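Local coordinates for protein TRAP-type C4-dicarboxylate:H+ symport system substrate-binding component DctP (Shewanella oneidensis, PDB 4MX6) that binds C4-dicarboxylates such as succinate in the periplasm and probably delivers them to a TRAP-type membrane transporter for proton-coupled uptake, at residues A[188-192]-A[193-197]; A[253-256]-A[257-260]; A[278-281]-A[282-285]; A[309-312]-A[313-317]. All coordinates share one frame; numbering follows the deposited sequence.

Interaction 1. Residues A[188-192]-A[193-197]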
loop_
_atom_site.group_PDB
_atom_site.type_symbol
_atom_site.label_atom_id
_atom_site.label_comp_id
_atom_site.label_asym_id
_atom_site.label_seq_id
_atom_site.Cartn_x
_atom_site.Cartn_y
_atom_site.Cartn_z
ATOM N N ALA A 188 -3.195 -3.826 15.676
ATOM C CA ALA A 188 -3.725 -3.040 16.781
ATOM C C ALA A 188 -5.036 -2.345 16.406
ATOM O O ALA A 188 -5.943 -2.226 17.241
ATOM C CB ALA A 188 -2.694 -2.027 17.249
ATOM N N GLN A 189 -5.153 -1.897 15.158
ATOM C CA GLN A 189 -6.377 -1.294 14.664
ATOM C C GLN A 189 -7.553 -2.244 14.888
ATOM O O GLN A 189 -8.611 -1.852 15.370
ATOM C CB GLN A 189 -6.207 -0.979 13.165
ATOM C CG GLN A 189 -7.453 -0.497 12.477
ATOM C CD GLN A 189 -7.208 -0.285 11.005
ATOM O OE1 GLN A 189 -6.796 0.790 10.578
ATOM N NE2 GLN A 189 -7.417 -1.324 10.222
ATOM N N PHE A 190 -7.397 -3.507 14.498
ATOM C CA PHE A 190 -8.479 -4.470 14.691
ATOM C C PHE A 190 -8.635 -4.903 16.150
ATOM O O PHE A 190 -9.762 -5.072 16.615
ATOM C CB PHE A 190 -8.352 -5.642 13.716
ATOM C CG PHE A 190 -8.699 -5.251 12.305
ATOM C CD1 PHE A 190 -10.021 -5.029 11.952
ATOM C CD2 PHE A 190 -7.714 -5.035 11.352
ATOM C CE1 PHE A 190 -10.350 -4.631 10.687
ATOM C CE2 PHE A 190 -8.052 -4.642 10.069
ATOM C CZ PHE A 190 -9.367 -4.450 9.744
ATOM N N ASP A 191 -7.535 -5.029 16.893
ATOM C CA ASP A 191 -7.624 -5.277 18.342
ATOM C C ASP A 191 -8.497 -4.215 19.026
ATOM O O ASP A 191 -9.211 -4.510 19.984
ATOM C CB ASP A 191 -6.241 -5.229 19.021
ATOM C CG ASP A 191 -5.336 -6.388 18.672
ATOM O OD1 ASP A 191 -5.820 -7.466 18.284
ATOM O OD2 ASP A 191 -4.106 -6.205 18.826
ATOM N N ALA A 192 -8.406 -2.972 18.562
ATOM C CA ALA A 192 -9.075 -1.845 19.216
ATOM C C ALA A 192 -10.596 -1.966 19.206
ATOM O O ALA A 192 -11.275 -1.341 20.019
ATOM C CB ALA A 192 -8.651 -0.543 18.556
ATOM N N VAL A 193 -11.125 -2.770 18.283
ATOM C CA VAL A 193 -12.562 -3.005 18.184
ATOM C C VAL A 193 -12.924 -4.461 18.492
ATOM O O VAL A 193 -14.035 -4.917 18.204
ATOM C CB VAL A 193 -13.135 -2.560 16.807
ATOM C CG1 VAL A 193 -13.001 -1.040 16.641
ATOM C CG2 VAL A 193 -12.460 -3.293 15.646
ATOM N N GLY A 194 -12.003 -5.189 19.107
ATOM C CA GLY A 194 -12.286 -6.553 19.515
ATOM C C GLY A 194 -12.368 -7.529 18.348
ATOM O O GLY A 194 -12.902 -8.629 18.494
ATOM N N ALA A 195 -11.856 -7.128 17.186
ATOM C CA ALA A 195 -11.703 -8.055 16.064
ATOM C C ALA A 195 -10.397 -8.834 16.207
ATOM O O ALA A 195 -9.565 -8.512 17.052
ATOM C CB ALA A 195 -11.756 -7.304 14.743
ATOM N N ILE A 196 -10.225 -9.855 15.375
ATOM C CA ILE A 196 -9.079 -10.753 15.469
ATOM C C ILE A 196 -8.233 -10.603 14.197
ATOM O O ILE A 196 -8.602 -11.109 13.136
ATOM C CB ILE A 196 -9.546 -12.224 15.592
ATOM C CG1 ILE A 196 -10.536 -12.405 16.756
ATOM C CG2 ILE A 196 -8.343 -13.148 15.734
ATOM C CD1 ILE A 196 -9.953 -12.156 18.120
ATOM N N PRO A 197 -7.099 -9.901 14.290
ATOM C CA PRO A 197 -6.267 -9.702 13.095
ATOM C C PRO A 197 -5.392 -10.910 12.820
ATOM O O PRO A 197 -4.878 -11.539 13.745
ATOM C CB PRO A 197 -5.400 -8.504 13.472
ATOM C CG PRO A 197 -5.280 -8.592 14.972
ATOM C CD PRO A 197 -6.587 -9.159 15.461
HETATM O O HOH W 1 -7.999 -8.721 19.226
#
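The carbonyl oxygen of F190 is gripped by two backbone amides from the chain that leaves its helix: A195 N donates to F190 O at 3.0 Å and V193 N at 3.2 Å. They arrive on opposite faces of the carbonyl plane, so the oxygen is clasped from above and below rather than along its lone pairs. One residue on, G194 N donates to D191 O at 3.0 Å and closes a type I turn from D191 to G194. The pair of bonds from A195 N and G194 N defines a Schellman motif, with G194, at positive phi, as its C-prime residue. Side chains pack against this capped end. The CB of F190 lies 3.9 Å from A195 CB and also meets P197 CB, while the ring leads away from the turn and stacks on F178. On the polar side, D191 crosses P197 at about a right angle, its OD1 lying 3.4 Å from P197 CD. CG of D191 stands anti to its carbonyl carbon (chi1 -70°), a setting that turns OD1 toward a bridging water, which donates to D191 OD1 and to A195 O, each at 2.7 Å. V193 CG2 comes close beside F190 O. The contact thus shows how the helix-to-strand corner of a beta-alpha-beta unit (strand 177-180, helix 184-191, strand 196-199) is made: the carbonyls of F190 and D191 near the helix end, which could otherwise lack donors, are met by amides of the turn, apolar contacts from F190 pack one flank, and a water ties the carboxylate to A195 O, just ahead of the strand.

Interaction 2. Residues A[253-256]-A[257-260]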
loop_
_atom_site.group_PDB
_atom_site.type_symbol
_atom_site.label_atom_id
_atom_site.label_comp_id
_atom_site.label_asym_id
_atom_site.label_seq_id
_atom_site.Cartn_x
_atom_site.Cartn_y
_atom_site.Cartn_z
ATOM N N ALA A 253 23.288 -1.376 -2.910
ATOM C CA ALA A 253 24.325 -2.036 -3.690
ATOM C C ALA A 253 24.029 -1.934 -5.187
ATOM O O ALA A 253 24.918 -1.614 -5.977
ATOM C CB ALA A 253 24.471 -3.489 -3.259
ATOM N N PHE A 254 22.790 -2.195 -5.593
ATOM C CA PHE A 254 22.454 -2.077 -7.006
ATOM C C PHE A 254 22.535 -0.627 -7.478
ATOM O O PHE A 254 23.118 -0.324 -8.522
ATOM C CB PHE A 254 21.066 -2.631 -7.316
ATOM C CG PHE A 254 20.633 -2.338 -8.714
ATOM C CD1 PHE A 254 21.250 -2.965 -9.788
ATOM C CD2 PHE A 254 19.642 -1.403 -8.971
ATOM C CE1 PHE A 254 20.869 -2.673 -11.085
ATOM C CE2 PHE A 254 19.269 -1.114 -10.269
ATOM C CZ PHE A 254 19.889 -1.749 -11.322
ATOM N N TRP A 255 21.976 0.279 -6.694
ATOM C CA TRP A 255 21.912 1.672 -7.112
ATOM C C TRP A 255 23.327 2.240 -7.301
ATOM O O TRP A 255 23.594 2.925 -8.286
ATOM C CB TRP A 255 21.110 2.458 -6.079
ATOM C CG TRP A 255 20.483 3.749 -6.551
ATOM C CD1 TRP A 255 20.606 4.967 -5.948
ATOM C CD2 TRP A 255 19.593 3.946 -7.666
ATOM N NE1 TRP A 255 19.868 5.904 -6.617
ATOM C CE2 TRP A 255 19.237 5.307 -7.676
ATOM C CE3 TRP A 255 19.070 3.112 -8.655
ATOM C CZ2 TRP A 255 18.389 5.857 -8.631
ATOM C CZ3 TRP A 255 18.226 3.669 -9.609
ATOM C CH2 TRP A 255 17.904 5.022 -9.594
ATOM N N LYS A 256 24.228 1.918 -6.380
ATOM C CA LYS A 256 25.621 2.351 -6.484
ATOM C C LYS A 256 26.372 1.670 -7.629
ATOM O O LYS A 256 27.366 2.207 -8.116
ATOM C CB LYS A 256 26.352 2.109 -5.163
ATOM C CG LYS A 256 25.983 3.118 -4.094
ATOM C CD LYS A 256 26.666 2.847 -2.763
ATOM C CE LYS A 256 26.316 3.928 -1.745
ATOM N NZ LYS A 256 26.763 3.586 -0.367
ATOM N N SER A 257 25.906 0.503 -8.070
ATOM C CA SER A 257 26.593 -0.252 -9.126
ATOM C C SER A 257 26.355 0.345 -10.511
ATOM O O SER A 257 27.046 -0.010 -11.471
ATOM C CB SER A 257 26.154 -1.720 -9.117
ATOM O OG SER A 257 24.900 -1.919 -9.746
ATOM N N LEU A 258 25.379 1.237 -10.625
ATOM C CA LEU A 258 25.098 1.875 -11.906
ATOM C C LEU A 258 26.062 3.023 -12.186
ATOM O O LEU A 258 26.435 3.759 -11.272
ATOM C CB LEU A 258 23.682 2.441 -11.913
ATOM C CG LEU A 258 22.550 1.422 -11.821
ATOM C CD1 LEU A 258 21.231 2.114 -11.532
ATOM C CD2 LEU A 258 22.453 0.630 -13.107
ATOM N N PRO A 259 26.460 3.194 -13.455
ATOM C CA PRO A 259 27.205 4.417 -13.763
ATOM C C PRO A 259 26.295 5.622 -13.562
ATOM O O PRO A 259 25.085 5.540 -13.770
ATOM C CB PRO A 259 27.616 4.250 -15.234
ATOM C CG PRO A 259 26.878 3.103 -15.753
ATOM C CD PRO A 259 26.194 2.370 -14.645
ATOM N N ALA A 260 26.866 6.744 -13.147
ATOM C CA ALA A 260 26.045 7.871 -12.714
ATOM C C ALA A 260 25.111 8.408 -13.798
ATOM O O ALA A 260 23.973 8.813 -13.507
ATOM C CB ALA A 260 26.934 8.982 -12.184
#
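Helix 252-257 runs out here through bonds of mixed quality: S257 N donates to F254 O at 2.9 Å and weakly to A253 O, while L258 N makes only weak bonds, to F254 O and W255 O. The hydroxyl of S257 adds a stronger grip, OG donating to F254 O at 2.7 Å, only 15° from the carbonyl plane. Its chi1 of 79° sets OG between backbone N and carbonyl carbon and so folds it back over the preceding turn. L258 then divides its two methyls unevenly between two rings. CD2 meets F254 alone, 3.9 Å from its CZ, with L258 CG over one face of that ring; CD1 lies 3.7 Å from W255 CE3 and also touches the F254 ring. An alanine in place of L258 would probably leave both rings without this branched wedge and open a gap between them. K256 turns outward, its NZ in a salt bridge with D252. Beyond the turn P259 takes the N-cap position of helix 260-295, whose R263 makes a cation-pi contact with W255 and donates from NE to W255 O; L258 also packs on I266 of that helix and on Y70 of strand 70-75.

Interaction 3. Residues A[278-281]-A[282-285]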
loop_
_atom_site.group_PDB
_atom_site.type_symbol
_atom_site.label_atom_id
_atom_site.label_comp_id
_atom_site.label_asym_id
_atom_site.label_seq_id
_atom_site.Cartn_x
_atom_site.Cartn_y
_atom_site.Cartn_z
ATOM N N ASN A 278 0.348 7.393 -10.219
ATOM C CA ASN A 278 -0.497 8.178 -9.329
ATOM C C ASN A 278 -1.789 8.607 -10.022
ATOM O O ASN A 278 -2.864 8.631 -9.411
ATOM C CB ASN A 278 0.258 9.402 -8.817
ATOM C CG ASN A 278 1.284 9.069 -7.761
ATOM O OD1 ASN A 278 1.308 7.973 -7.205
ATOM N ND2 ASN A 278 2.131 10.049 -7.456
ATOM N N LYS A 279 -1.691 8.990 -11.287
ATOM C CA LYS A 279 -2.870 9.352 -12.071
ATOM C C LYS A 279 -3.798 8.149 -12.211
ATOM O O LYS A 279 -5.002 8.248 -11.989
ATOM C CB LYS A 279 -2.425 9.883 -13.433
ATOM C CG LYS A 279 -3.540 10.276 -14.354
ATOM C CD LYS A 279 -2.979 11.026 -15.549
ATOM C CE LYS A 279 -4.043 11.460 -16.530
ATOM N NZ LYS A 279 -4.569 10.329 -17.341
ATOM N N ILE A 280 -3.225 7.003 -12.566
ATOM C CA ILE A 280 -3.990 5.768 -12.679
ATOM C C ILE A 280 -4.655 5.426 -11.342
ATOM O O ILE A 280 -5.820 5.029 -11.312
ATOM C CB ILE A 280 -3.107 4.584 -13.153
ATOM C CG1 ILE A 280 -2.591 4.817 -14.581
ATOM C CG2 ILE A 280 -3.876 3.264 -13.094
ATOM C CD1 ILE A 280 -3.627 4.580 -15.673
ATOM N N ALA A 281 -3.940 5.595 -10.235
ATOM C CA ALA A 281 -4.502 5.271 -8.925
ATOM C C ALA A 281 -5.810 6.023 -8.700
ATOM O O ALA A 281 -6.808 5.457 -8.246
ATOM C CB ALA A 281 -3.517 5.579 -7.819
ATOM N N ALA A 282 -5.815 7.311 -9.019
ATOM C CA ALA A 282 -6.986 8.132 -8.795
ATOM C C ALA A 282 -8.097 7.722 -9.758
ATOM O O ALA A 282 -9.269 7.691 -9.398
ATOM C CB ALA A 282 -6.636 9.596 -8.979
ATOM N N GLU A 283 -7.734 7.418 -11.000
ATOM C CA GLU A 283 -8.718 6.974 -11.976
ATOM C C GLU A 283 -9.356 5.639 -11.570
ATOM O O GLU A 283 -10.574 5.482 -11.625
ATOM C CB GLU A 283 -8.076 6.850 -13.354
ATOM C CG GLU A 283 -7.671 8.184 -13.924
ATOM C CD GLU A 283 -6.760 8.102 -15.142
ATOM O OE1 GLU A 283 -6.167 7.036 -15.386
ATOM O OE2 GLU A 283 -6.637 9.131 -15.851
ATOM N N LYS A 284 -8.535 4.683 -11.148
ATOM C CA LYS A 284 -9.025 3.357 -10.787
ATOM C C LYS A 284 -9.861 3.392 -9.515
ATOM O O LYS A 284 -10.792 2.615 -9.370
ATOM C CB LYS A 284 -7.866 2.367 -10.647
ATOM C CG LYS A 284 -7.223 2.014 -11.964
ATOM C CD LYS A 284 -8.201 1.298 -12.868
ATOM C CE LYS A 284 -7.535 0.819 -14.121
ATOM N NZ LYS A 284 -8.518 0.200 -15.056
ATOM N N ASP A 285 -9.568 4.304 -8.607
ATOM C CA ASP A 285 -10.341 4.366 -7.398
ATOM C C ASP A 285 -11.808 4.629 -7.755
ATOM O O ASP A 285 -12.714 4.011 -7.185
ATOM C CB ASP A 285 -9.782 5.429 -6.495
ATOM C CG ASP A 285 -10.330 5.315 -5.122
ATOM O OD1 ASP A 285 -9.888 4.421 -4.377
ATOM O OD2 ASP A 285 -11.257 6.090 -4.814
HETATM O O HOH W 2 -4.038 7.553 -17.133
#
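K279 and E283, one helical turn apart, slant across each other so that the lysine end bends onto the carboxylate. K279 starts with CG anti to its backbone N (chi1 179°), runs straight to CE, and turns at the last torsion (chi4 -74°), which brings NZ to 2.8 Å from E283 OE2. The ammonium meets OE2 on its syn side, 23° out of the carboxylate plane, in a salt bridge. A water closes the other half of the circuit, accepting from K279 NZ and donating to E283 OE1, both at 2.8 Å. Each carboxylate oxygen thus has a polar partner here. An alanine at E283 would probably leave the ammonium of K279 without its mate and free its chain to turn. On the next flank I280 and K284 run side by side and point the same way; I280 has two conformers, so this packing holds for one of them. The far end of K284 leads away to a salt bridge with E287. Beneath these side chains the backbone is regular: K284 N donates to I280 O at 2.7 Å and E283 N to K279 O at 3.0 Å. N278 and A281 face strand 148-158, where N278 OD1 accepts from H155 N. Such an i to i+4 lysine-glutamate pair is a classic surface feature of an alpha helix; here it lies on the long helix 260-295, where the side chain of A281 is about 7 Å from that of Y246 and about 8 Å from that of K51, both succinate-binding residues.

Interaction 4. Residues A[309-312]-A[313-317]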
loop_
_atom_site.group_PDB
_atom_site.type_symbol
_atom_site.label_atom_id
_atom_site.label_comp_id
_atom_site.label_asym_id
_atom_site.label_seq_id
_atom_site.Cartn_x
_atom_site.Cartn_y
_atom_site.Cartn_z
ATOM N N GLN A 309 -17.567 9.142 13.006
ATOM C CA GLN A 309 -16.904 9.670 14.196
ATOM C C GLN A 309 -16.754 8.591 15.270
ATOM O O GLN A 309 -15.763 8.575 15.998
ATOM C CB GLN A 309 -17.633 10.893 14.755
ATOM C CG GLN A 309 -16.811 11.642 15.802
ATOM C CD GLN A 309 -15.543 12.250 15.227
ATOM O OE1 GLN A 309 -15.571 12.893 14.181
ATOM N NE2 GLN A 309 -14.425 12.028 15.896
ATOM N N GLN A 310 -17.713 7.671 15.361
ATOM C CA GLN A 310 -17.582 6.586 16.329
ATOM C C GLN A 310 -16.351 5.737 16.001
ATOM O O GLN A 310 -15.590 5.345 16.886
ATOM C CB GLN A 310 -18.845 5.719 16.356
ATOM C CG GLN A 310 -20.032 6.434 16.979
ATOM C CD GLN A 310 -21.325 5.634 17.050
ATOM O OE1 GLN A 310 -21.562 4.693 16.310
ATOM N NE2 GLN A 310 -22.191 6.055 17.939
ATOM N N TRP A 311 -16.156 5.450 14.720
ATOM C CA TRP A 311 -14.964 4.718 14.294
ATOM C C TRP A 311 -13.672 5.502 14.566
ATOM O O TRP A 311 -12.674 4.944 15.021
ATOM C CB TRP A 311 -15.072 4.382 12.808
ATOM C CG TRP A 311 -15.886 3.159 12.457
ATOM C CD1 TRP A 311 -17.164 3.115 11.993
ATOM C CD2 TRP A 311 -15.434 1.808 12.534
ATOM N NE1 TRP A 311 -17.530 1.814 11.767
ATOM C CE2 TRP A 311 -16.480 0.991 12.081
ATOM C CE3 TRP A 311 -14.230 1.218 12.918
ATOM C CZ2 TRP A 311 -16.362 -0.405 12.030
ATOM C CZ3 TRP A 311 -14.110 -0.163 12.861
ATOM C CH2 TRP A 311 -15.160 -0.950 12.408
ATOM N N VAL A 312 -13.680 6.790 14.261
ATOM C CA VAL A 312 -12.500 7.611 14.523
ATOM C C VAL A 312 -12.128 7.548 16.002
ATOM O O VAL A 312 -10.961 7.335 16.363
ATOM C CB VAL A 312 -12.736 9.073 14.109
ATOM C CG1 VAL A 312 -11.573 9.966 14.533
ATOM C CG2 VAL A 312 -12.954 9.155 12.614
ATOM N N ASP A 313 -13.121 7.745 16.859
ATOM C CA ASP A 313 -12.874 7.848 18.290
ATOM C C ASP A 313 -12.292 6.572 18.887
ATOM O O ASP A 313 -11.377 6.627 19.705
ATOM C CB ASP A 313 -14.171 8.212 19.027
ATOM C CG ASP A 313 -14.626 9.640 18.761
ATOM O OD1 ASP A 313 -13.853 10.433 18.186
ATOM O OD2 ASP A 313 -15.765 9.976 19.149
ATOM N N VAL A 314 -12.833 5.423 18.492
ATOM C CA VAL A 314 -12.377 4.152 19.033
ATOM C C VAL A 314 -10.967 3.785 18.538
ATOM O O VAL A 314 -10.277 2.971 19.158
ATOM C CB VAL A 314 -13.390 3.030 18.697
ATOM C CG1 VAL A 314 -13.270 2.586 17.253
ATOM C CG2 VAL A 314 -13.202 1.854 19.603
ATOM N N MET A 315 -10.528 4.396 17.440
ATOM C CA MET A 315 -9.219 4.106 16.857
ATOM C C MET A 315 -8.095 4.996 17.391
ATOM O O MET A 315 -6.934 4.662 17.230
ATOM C CB MET A 315 -9.273 4.201 15.330
ATOM C CG MET A 315 -10.077 3.106 14.689
ATOM S SD MET A 315 -9.407 1.481 15.045
ATOM C CE MET A 315 -10.570 0.465 14.127
ATOM N N LYS A 316 -8.431 6.120 18.018
ATOM C CA LYS A 316 -7.410 7.043 18.514
ATOM C C LYS A 316 -6.425 6.389 19.483
ATOM O O LYS A 316 -5.244 6.712 19.443
ATOM C CB LYS A 316 -8.048 8.294 19.114
ATOM C CG LYS A 316 -8.593 9.269 18.087
ATOM C CD LYS A 316 -7.472 10.007 17.377
ATOM C CE LYS A 316 -8.001 11.038 16.390
ATOM N NZ LYS A 316 -8.830 12.091 17.033
ATOM N N PRO A 317 -6.878 5.444 20.333
ATOM C CA PRO A 317 -5.887 4.796 21.205
ATOM C C PRO A 317 -4.776 4.042 20.460
ATOM O O PRO A 317 -3.713 3.803 21.046
ATOM C CB PRO A 317 -6.734 3.853 22.068
ATOM C CG PRO A 317 -8.052 4.523 22.136
ATOM C CD PRO A 317 -8.251 5.080 20.725
#
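Q309 NE2 donates to D313 OD1 at 2.8 Å, a nearly straight bond of 160° joining side chains one helical turn apart. The acceptor lies almost in the amide plane of Q309, yet the amide nitrogen comes from above the carboxylate, and the two planes stand 50° apart. A bend in the glutamine makes this possible: chi2 of 65° bends its end toward the aspartate one turn further on. The same pair is tied through the backbone, D313 N donating to Q309 O at 2.9 Å. On another flank the W311 indole and the M315 chain lie side by side, pointing the same way. The methyl CE of M315 reaches the indole at its edge, in the ring plane, 3.8 Å from W311 CZ3, while M315 CG sits 3.2 Å from W311 O. V312 and K316 form a looser apolar pair, V312 CG1 being 4.2 Å from K316 CE. Backbone bonding weakens toward P317: M315 N is bound to V312 O at 3.2 Å, but only weakly to W311 O, and K316 N reaches V312 O weakly. P317 has no amide hydrogen to give, and the helix is kinked there. Further out, W311 meets the ring of F161 and touches F119, contacts that probably help to position it; weak bonds run from its NE1 to L167 O and K168 O. Q310 OE1 accepts from Q169 NE2. Helix 305-326 thereby lies with W311 against strand 160-163 and the loop around P118 and F119, while V314 and M315 also meet V193 from the turn ahead of strand 196-199.

How the interactions relate
Along the chain the four contacts come in series, interaction 1 first and interaction 4 last, but in space they form one touching pair and two separate sites. Interactions 1 and 4 have centres about 12 Å apart: Q189 O lies 3.3 Å from M315 CE, and V193 CG1 is 3.7 Å from V314 CG1, so helix 305-326 covers the beta-alpha-beta corner. Interaction 2 lies across the chain's centre, about 43 Å from interaction 1 between centres. Interaction 3 is on helix 260-295, which begins at the last residue of interaction 2 and runs back toward the protein's middle. The side chains of F190 and A281, in interactions 1 and 3, each lie about 10 Å from bound succinate; interactions 2 and 4 lie away from the site.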